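Local coordinates for succinylglutamate desuccinylase/aspartoacylase (Shewanella frigidimarina, PDB 3LWU), which is a zinc-binding protein of the succinylglutamate desuccinylase/aspartoacylase family and probably acts as a hydrolase on ester bonds, at residues E123-Y135 and A149-R161. Sequence-based numbering, arbitrary orientation.
Sequences EYFDHNVDIQNWY and AYRSMLVETCQAR
W134 and Y150 meet in a T-shaped (edge-to-face) pair. The edge of the Y150 ring points at the face of the six-membered ring of W134, with centroids 4.8 Å apart and planes at 74°. CG of W134 stands anti to the backbone N (chi1 -171°), which lays the indole against the Y150 ring. At the start of segment 149-161, W134 CZ2 lies 3.9 Å from A149 CB. On the same face as Y150, the methyl CE of the selenomethionine M153 sits over the five-membered ring. With an alanine in place of W134, the edge of Y150 would probably lose its partner, and a gap would be likely beside the M153 methyl. V129 CG2 meets M153 CE tip to tip, 3.9 Å away. V129 and I131 also pack near the Y150 hydroxyl, which bonds to P237 O.

Further along, H127 lies sandwiched. L154 CD2 sits over the centre of one face of the H127 ring, 3.6 Å from its centroid, and F125 CD2 covers the opposite face. R161 in turn covers F125: its chain, bent at chi2 and chi3, lays CG over the centre of the phenyl ring.

At the polar edge, H127 ND1 gives a weak, bent bond to T157 OG1 (2.8 Å, angle 121°). T157 OG1 in turn donates to M153 O at 2.8 Å. That carbonyl also accepts from T157 N, and its two donors come from opposite faces of its plane. Helix 143-160 thus packs on the loop before helix 131-138 and on that helix's first turn, with Y150 and L154 also meeting W238 of helix 230-247, in the catalytic domain of this M14-like family and away from the H63, E66 and H192 zinc site.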
loop_
_atom_site.group_PDB
_atom_site.type_symbol
_atom_site.label_atom_id
_atom_site.label_comp_id
_atom_site.label_asym_id
_atom_site.label_seq_id
_atom_site.Cartn_x
_atom_site.Cartn_y
_atom_site.Cartn_z
ATOM N N GLU A 123 12.591 16.245 -5.042
ATOM C CA GLU A 123 13.700 15.519 -5.596
ATOM C C GLU A 123 14.517 16.346 -6.593
ATOM O O GLU A 123 15.433 15.824 -7.195
ATOM C CB GLU A 123 13.156 14.269 -6.327
ATOM C CG GLU A 123 12.626 13.131 -5.413
ATOM C CD GLU A 123 13.754 12.350 -4.712
ATOM O OE1 GLU A 123 14.471 12.926 -3.891
ATOM O OE2 GLU A 123 13.941 11.150 -4.945
ATOM N N TYR A 124 14.181 17.622 -6.792
ATOM C CA TYR A 124 14.870 18.429 -7.801
ATOM C C TYR A 124 16.270 18.821 -7.315
ATOM O O TYR A 124 16.606 18.694 -6.121
ATOM C CB TYR A 124 14.036 19.644 -8.232
ATOM C CG TYR A 124 12.833 19.235 -9.055
ATOM C CD1 TYR A 124 12.942 18.996 -10.408
ATOM C CD2 TYR A 124 11.598 19.023 -8.457
ATOM C CE1 TYR A 124 11.849 18.596 -11.155
ATOM C CE2 TYR A 124 10.489 18.593 -9.200
ATOM C CZ TYR A 124 10.629 18.389 -10.538
ATOM O OH TYR A 124 9.551 18.011 -11.251
ATOM N N PHE A 125 17.097 19.234 -8.256
ATOM C CA PHE A 125 18.519 19.466 -7.984
ATOM C C PHE A 125 18.834 20.946 -7.717
ATOM O O PHE A 125 18.513 21.807 -8.538
ATOM C CB PHE A 125 19.355 18.995 -9.175
ATOM C CG PHE A 125 20.837 19.256 -9.026
ATOM C CD1 PHE A 125 21.536 18.733 -7.952
ATOM C CD2 PHE A 125 21.535 19.985 -9.986
ATOM C CE1 PHE A 125 22.901 18.941 -7.826
ATOM C CE2 PHE A 125 22.888 20.195 -9.855
ATOM C CZ PHE A 125 23.569 19.671 -8.765
ATOM N N ASP A 126 19.485 21.198 -6.582
ATOM C CA ASP A 126 20.012 22.512 -6.181
ATOM C C ASP A 126 21.455 22.604 -6.641
ATOM O O ASP A 126 22.300 21.843 -6.197
ATOM C CB ASP A 126 19.963 22.593 -4.649
ATOM C CG ASP A 126 20.569 23.890 -4.072
ATOM O OD1 ASP A 126 21.056 24.786 -4.810
ATOM O OD2 ASP A 126 20.535 24.003 -2.827
ATOM N N HIS A 127 21.742 23.537 -7.542
ATOM C CA HIS A 127 23.080 23.619 -8.142
ATOM C C HIS A 127 24.189 24.115 -7.202
ATOM O O HIS A 127 25.361 23.853 -7.473
ATOM C CB HIS A 127 23.049 24.490 -9.400
ATOM C CG HIS A 127 22.204 23.932 -10.505
ATOM N ND1 HIS A 127 22.733 23.240 -11.574
ATOM C CD2 HIS A 127 20.866 23.971 -10.711
ATOM C CE1 HIS A 127 21.758 22.888 -12.397
ATOM N NE2 HIS A 127 20.616 23.312 -11.893
ATOM N N ASN A 128 23.835 24.821 -6.123
ATOM C CA ASN A 128 24.844 25.414 -5.202
ATOM C C ASN A 128 25.949 26.149 -5.973
ATOM O O ASN A 128 27.129 25.881 -5.794
ATOM C CB ASN A 128 25.469 24.343 -4.275
ATOM N N VAL A 129 25.543 27.041 -6.874
ATOM C CA VAL A 129 26.484 27.743 -7.758
ATOM C C VAL A 129 27.382 28.644 -6.923
ATOM O O VAL A 129 26.879 29.402 -6.103
ATOM C CB VAL A 129 25.743 28.650 -8.785
ATOM C CG1 VAL A 129 26.754 29.410 -9.664
ATOM C CG2 VAL A 129 24.737 27.841 -9.642
ATOM N N ASP A 130 28.696 28.584 -7.125
ATOM C CA ASP A 130 29.571 29.559 -6.500
ATOM C C ASP A 130 29.410 30.833 -7.318
ATOM O O ASP A 130 30.025 31.009 -8.383
ATOM C CB ASP A 130 31.010 29.085 -6.471
ATOM C CG ASP A 130 31.970 30.134 -5.922
ATOM O OD1 ASP A 130 31.586 31.300 -5.618
ATOM O OD2 ASP A 130 33.143 29.768 -5.799
ATOM N N ILE A 131 28.560 31.714 -6.807
ATOM C CA ILE A 131 28.015 32.780 -7.628
ATOM C C ILE A 131 29.021 33.894 -7.824
ATOM O O ILE A 131 29.107 34.427 -8.912
ATOM C CB ILE A 131 26.664 33.331 -7.078
ATOM C CG1 ILE A 131 26.067 34.329 -8.077
ATOM C CG2 ILE A 131 26.848 33.980 -5.692
ATOM C CD1 ILE A 131 25.879 33.750 -9.487
ATOM N N GLN A 132 29.790 34.206 -6.780
ATOM C CA GLN A 132 30.854 35.224 -6.858
ATOM C C GLN A 132 31.867 34.830 -7.937
ATOM O O GLN A 132 32.286 35.649 -8.743
ATOM C CB GLN A 132 31.611 35.390 -5.520
ATOM C CG GLN A 132 30.769 35.414 -4.219
ATOM C CD GLN A 132 31.627 35.182 -2.954
ATOM O OE1 GLN A 132 31.708 34.057 -2.431
ATOM N NE2 GLN A 132 32.282 36.243 -2.475
ATOM N N ASN A 133 32.252 33.560 -7.931
ATOM C CA ASN A 133 33.243 33.050 -8.864
ATOM C C ASN A 133 32.728 32.976 -10.299
ATOM O O ASN A 133 33.409 33.424 -11.237
ATOM C CB ASN A 133 33.689 31.657 -8.424
ATOM C CG ASN A 133 34.924 31.198 -9.155
ATOM O OD1 ASN A 133 36.039 31.531 -8.758
ATOM N ND2 ASN A 133 34.737 30.446 -10.242
ATOM N N TRP A 134 31.527 32.410 -10.465
ATOM C CA TRP A 134 30.958 32.221 -11.786
ATOM C C TRP A 134 30.805 33.579 -12.469
ATOM O O TRP A 134 31.169 33.743 -13.659
ATOM C CB TRP A 134 29.601 31.448 -11.745
ATOM C CG TRP A 134 29.168 31.080 -13.145
ATOM C CD1 TRP A 134 29.431 29.907 -13.806
ATOM C CD2 TRP A 134 28.459 31.913 -14.087
ATOM N NE1 TRP A 134 28.911 29.955 -15.082
ATOM C CE2 TRP A 134 28.315 31.172 -15.277
ATOM C CE3 TRP A 134 27.908 33.200 -14.024
ATOM C CZ2 TRP A 134 27.678 31.686 -16.397
ATOM C CZ3 TRP A 134 27.264 33.706 -15.146
ATOM C CH2 TRP A 134 27.160 32.954 -16.313
ATOM N N TYR A 135 30.297 34.547 -11.696
ATOM C CA TYR A 135 30.048 35.925 -12.171
ATOM C C TYR A 135 31.337 36.637 -12.561
ATOM O O TYR A 135 31.353 37.356 -13.562
ATOM C CB TYR A 135 29.296 36.752 -11.109
ATOM C CG TYR A 135 28.965 38.200 -11.515
ATOM C CD1 TYR A 135 27.776 38.505 -12.179
ATOM C CD2 TYR A 135 29.834 39.258 -11.209
ATOM C CE1 TYR A 135 27.457 39.816 -12.557
ATOM C CE2 TYR A 135 29.530 40.585 -11.575
ATOM C CZ TYR A 135 28.334 40.851 -12.252
ATOM O OH TYR A 135 28.006 42.138 -12.612
ATOM N N ALA A 149 25.065 31.883 -21.270
ATOM C CA ALA A 149 26.096 31.040 -20.627
ATOM C C ALA A 149 25.573 30.357 -19.364
ATOM O O ALA A 149 25.782 29.161 -19.139
ATOM C CB ALA A 149 27.329 31.840 -20.295
ATOM N N TYR A 150 24.875 31.132 -18.546
ATOM C CA TYR A 150 24.327 30.644 -17.296
ATOM C C TYR A 150 23.332 29.522 -17.518
ATOM O O TYR A 150 23.323 28.589 -16.757
ATOM C CB TYR A 150 23.648 31.777 -16.531
ATOM C CG TYR A 150 23.486 31.557 -15.044
ATOM C CD1 TYR A 150 24.589 31.558 -14.207
ATOM C CD2 TYR A 150 22.233 31.431 -14.467
ATOM C CE1 TYR A 150 24.461 31.376 -12.823
ATOM C CE2 TYR A 150 22.089 31.253 -13.076
ATOM C CZ TYR A 150 23.212 31.225 -12.275
ATOM O OH TYR A 150 23.110 31.086 -10.927
ATOM N N ARG A 151 22.497 29.627 -18.540
ATOM C CA ARG A 151 21.532 28.585 -18.867
ATOM C C ARG A 151 22.233 27.311 -19.333
ATOM O O ARG A 151 21.839 26.208 -18.920
ATOM C CB ARG A 151 20.509 29.061 -19.921
ATOM C CG ARG A 151 19.652 27.980 -20.539
ATOM C CD ARG A 151 18.525 28.579 -21.406
ATOM N NE ARG A 151 17.456 29.177 -20.582
ATOM C CZ ARG A 151 17.284 30.491 -20.367
ATOM N NH1 ARG A 151 18.089 31.382 -20.923
ATOM N NH2 ARG A 151 16.288 30.921 -19.587
ATOM N N SER A 152 23.247 27.444 -20.190
ATOM C CA SER A 152 24.034 26.261 -20.601
ATOM C C SER A 152 24.610 25.517 -19.415
ATOM O O SER A 152 24.638 24.291 -19.430
ATOM C CB SER A 152 25.202 26.617 -21.495
ATOM O OG SER A 152 24.730 27.378 -22.576
HETATM N N MSE A 153 25.083 26.262 -18.417
HETATM C CA MSE A 153 25.683 25.665 -17.235
HETATM C C MSE A 153 24.633 24.933 -16.426
HETATM O O MSE A 153 24.887 23.809 -15.982
HETATM C CB MSE A 153 26.378 26.707 -16.358
HETATM C CG MSE A 153 26.945 26.118 -15.066
HETATM SE SE MSE A 153 25.743 26.237 -13.564
HETATM C CE MSE A 153 25.622 28.208 -13.450
ATOM N N LEU A 154 23.462 25.558 -16.229
ATOM C CA LEU A 154 22.370 24.905 -15.495
ATOM C C LEU A 154 21.931 23.602 -16.192
ATOM O O LEU A 154 21.757 22.593 -15.505
ATOM C CB LEU A 154 21.161 25.839 -15.239
ATOM C CG LEU A 154 21.404 27.093 -14.356
ATOM C CD1 LEU A 154 20.223 28.047 -14.351
ATOM C CD2 LEU A 154 21.779 26.745 -12.911
ATOM N N VAL A 155 21.794 23.606 -17.519
ATOM C CA VAL A 155 21.457 22.385 -18.242
ATOM C C VAL A 155 22.552 21.305 -18.088
ATOM O O VAL A 155 22.268 20.199 -17.691
ATOM C CB VAL A 155 21.105 22.657 -19.725
ATOM C CG1 VAL A 155 20.714 21.361 -20.454
ATOM C CG2 VAL A 155 19.954 23.672 -19.824
ATOM N N GLU A 156 23.816 21.638 -18.305
ATOM C CA GLU A 156 24.894 20.623 -18.277
ATOM C C GLU A 156 25.118 19.977 -16.913
ATOM O O GLU A 156 25.356 18.761 -16.834
ATOM C CB GLU A 156 26.219 21.215 -18.785
ATOM C CG GLU A 156 26.121 21.576 -20.277
ATOM C CD GLU A 156 27.228 22.470 -20.819
ATOM O OE1 GLU A 156 28.271 22.686 -20.125
ATOM O OE2 GLU A 156 27.038 22.953 -21.970
ATOM N N THR A 157 25.078 20.791 -15.857
ATOM C CA THR A 157 25.353 20.300 -14.508
ATOM C C THR A 157 24.198 19.418 -14.042
ATOM O O THR A 157 24.370 18.465 -13.272
ATOM C CB THR A 157 25.564 21.449 -13.499
ATOM O OG1 THR A 157 24.453 22.341 -13.580
ATOM C CG2 THR A 157 26.893 22.220 -13.769
ATOM N N CYS A 158 23.011 19.741 -14.531
ATOM C CA CYS A 158 21.857 18.896 -14.315
ATOM C C CYS A 158 21.992 17.527 -15.002
ATOM O O CYS A 158 21.788 16.470 -14.384
ATOM C CB CYS A 158 20.647 19.621 -14.869
ATOM S SG CYS A 158 19.306 19.513 -13.880
ATOM N N GLN A 159 22.304 17.557 -16.294
ATOM C CA GLN A 159 22.580 16.339 -17.071
ATOM C C GLN A 159 23.722 15.496 -16.490
ATOM O O GLN A 159 23.664 14.259 -16.533
ATOM C CB GLN A 159 22.884 16.689 -18.527
ATOM C CG GLN A 159 21.626 17.045 -19.316
ATOM C CD GLN A 159 21.898 17.778 -20.629
ATOM O OE1 GLN A 159 22.997 18.287 -20.881
ATOM N NE2 GLN A 159 20.870 17.851 -21.464
ATOM N N ALA A 160 24.729 16.156 -15.923
ATOM C CA ALA A 160 25.860 15.468 -15.310
ATOM C C ALA A 160 25.434 14.577 -14.142
ATOM O O ALA A 160 26.066 13.571 -13.882
ATOM C CB ALA A 160 26.971 16.499 -14.837
ATOM N N ARG A 161 24.363 14.941 -13.436
ATOM C CA ARG A 161 23.879 14.127 -12.319
ATOM C C ARG A 161 23.472 12.729 -12.800
ATOM O O ARG A 161 23.458 11.774 -12.013
ATOM C CB ARG A 161 22.706 14.795 -11.575
ATOM C CG ARG A 161 23.042 16.017 -10.695
ATOM C CD ARG A 161 23.628 15.657 -9.317
ATOM N NE ARG A 161 22.686 14.881 -8.491
ATOM C CZ ARG A 161 23.026 14.033 -7.511
ATOM N NH1 ARG A 161 24.307 13.815 -7.222
ATOM N NH2 ARG A 161 22.070 13.367 -6.826
#